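Local coordinates for protein probable translation initiation factor eIF-2B subunit gamma (Schizosaccharomyces pombe, PDB 5B04) that serves as a component of the eIF2B complex, which catalyses the exchange of GDP for GTP on the gamma subunit of translation initiation factor eIF2, at residues L90-E95 with I114-P119. The protein carries 3 engineered substitutions. Residues are numbered along the deposited sequence; the frame is centred on the assembly and turned at random.
Sequences LICMEE and IHVEAP
The carbonyl oxygen of L90 accepts the backbone N-H of E117 at 2.8 Å from O to N, an almost straight bond (173° at the hydrogen), and V116 CA adds a CA-H...O contact to the same atom. On either side of this bond, L90 N donates to H115 O (3.1 Å), and C92 N reaches E117 O over a longer, more bent path of 3.3 Å. E117 O also receives the CA-H of I91. L90 thus bonds through both N and O to the residues flanking V116, the pattern of a parallel bridge. The two strands are the parallel arms of a beta-alpha-beta unit, strand 87-92, helix 97-105 and strand 113-117, in the nucleotidyl transferase-like (GT-A) domain. L90 and V116 put their side chains on the face covered by that helix, where branched aliphatic groups suit packing against it: L90 meets I100, and V116 meets N101 and L104. L90 also packs on I114 CG2 with CB and CD2, each 4.0 Å from that methyl. Past the C92 N to E117 O bond, C92 and A118 meet through small groups: C92 SG lies 3.7 Å from A118 CB, whose methyl suits a place beside the sulphur, and also touches V116 CG1. I91 occupies the other face with E117; its side chain packs against A131 of helix 128-134, while the partly exposed E117 suits a charged end, its carboxylate leading away from segment 90-95. P119, whose nitrogen carries no hydrogen to donate, follows A118 and rests its ring on A134.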
# COMPACT_ATOMS: atom_id res chain seq x y z
N LEU E 90 42.22 -44.18 34.28
CA LEU E 90 41.65 -44.82 35.46
C LEU E 90 42.66 -44.92 36.59
O LEU E 90 43.56 -45.76 36.57
CB LEU E 90 41.12 -46.21 35.11
CG LEU E 90 40.49 -47.01 36.25
CD1 LEU E 90 39.48 -46.18 37.01
CD2 LEU E 90 39.84 -48.26 35.70
N ILE E 91 42.51 -44.05 37.58
CA ILE E 91 43.35 -44.07 38.77
C ILE E 91 42.79 -45.06 39.78
O ILE E 91 41.58 -45.11 40.01
CB ILE E 91 43.47 -42.68 39.42
CG1 ILE E 91 44.21 -41.71 38.50
CG2 ILE E 91 44.17 -42.79 40.75
CD1 ILE E 91 44.13 -40.27 38.95
N CYS E 92 43.67 -45.85 40.39
CA CYS E 92 43.25 -46.81 41.41
C CYS E 92 44.40 -47.17 42.34
O CYS E 92 45.47 -46.56 42.29
CB CYS E 92 42.69 -48.07 40.76
SG CYS E 92 43.91 -49.08 39.90
N MET E 93 44.17 -48.17 43.18
CA MET E 93 45.19 -48.66 44.09
C MET E 93 45.85 -49.90 43.50
O MET E 93 45.22 -50.65 42.75
CB MET E 93 44.59 -48.98 45.46
CG MET E 93 43.75 -47.84 46.03
SD MET E 93 44.68 -46.31 46.17
CE MET E 93 43.38 -45.14 46.56
N GLU E 94 47.13 -50.11 43.82
CA GLU E 94 47.87 -51.25 43.29
C GLU E 94 47.20 -52.56 43.70
O GLU E 94 47.18 -53.53 42.94
CB GLU E 94 49.31 -51.25 43.77
CG GLU E 94 49.82 -49.92 44.26
CD GLU E 94 51.33 -49.86 44.21
OE1 GLU E 94 51.93 -50.63 43.42
OE2 GLU E 94 51.92 -49.11 45.01
N GLU E 95 46.68 -52.58 44.92
CA GLU E 95 45.88 -53.70 45.39
C GLU E 95 44.68 -53.83 44.47
O GLU E 95 43.89 -52.89 44.33
CB GLU E 95 45.44 -53.49 46.84
CG GLU E 95 46.59 -53.33 47.84
CD GLU E 95 47.21 -51.95 47.82
OE1 GLU E 95 48.09 -51.68 48.67
OE2 GLU E 95 46.82 -51.12 46.97
N ILE E 114 40.66 -47.87 27.95
CA ILE E 114 40.85 -47.56 29.36
C ILE E 114 42.29 -47.78 29.80
O ILE E 114 42.71 -48.91 30.05
CB ILE E 114 39.92 -48.40 30.26
CG1 ILE E 114 38.47 -48.29 29.76
CG2 ILE E 114 40.02 -47.94 31.70
CD1 ILE E 114 37.94 -46.87 29.72
N HIS E 115 43.04 -46.69 29.88
CA HIS E 115 44.43 -46.73 30.31
C HIS E 115 44.51 -46.63 31.83
O HIS E 115 44.30 -45.56 32.41
CB HIS E 115 45.22 -45.60 29.64
CG HIS E 115 46.47 -45.21 30.37
ND1 HIS E 115 46.62 -43.98 30.96
CD2 HIS E 115 47.62 -45.89 30.60
CE1 HIS E 115 47.81 -43.91 31.53
NE2 HIS E 115 48.44 -45.06 31.32
N VAL E 116 44.81 -47.75 32.47
CA VAL E 116 44.83 -47.83 33.93
C VAL E 116 46.14 -47.30 34.50
O VAL E 116 47.22 -47.58 33.98
CB VAL E 116 44.63 -49.28 34.42
CG1 VAL E 116 44.37 -49.31 35.92
CG2 VAL E 116 43.48 -49.93 33.67
N GLU E 117 46.03 -46.53 35.58
CA GLU E 117 47.20 -45.98 36.25
C GLU E 117 47.05 -46.10 37.76
O GLU E 117 46.20 -45.45 38.36
CB GLU E 117 47.40 -44.51 35.86
CG GLU E 117 48.79 -43.97 36.15
CD GLU E 117 49.72 -44.07 34.96
OE1 GLU E 117 50.85 -43.52 35.03
OE2 GLU E 117 49.33 -44.69 33.95
N ALA E 118 47.88 -46.94 38.38
CA ALA E 118 47.86 -47.10 39.83
C ALA E 118 49.20 -46.68 40.42
O ALA E 118 50.04 -47.53 40.71
CB ALA E 118 47.53 -48.53 40.21
N PRO E 119 49.40 -45.36 40.59
CA PRO E 119 50.67 -44.82 41.09
C PRO E 119 51.01 -45.36 42.47
O PRO E 119 50.14 -45.45 43.33
CB PRO E 119 50.41 -43.31 41.13
CG PRO E 119 48.93 -43.17 41.19
CD PRO E 119 48.39 -44.31 40.39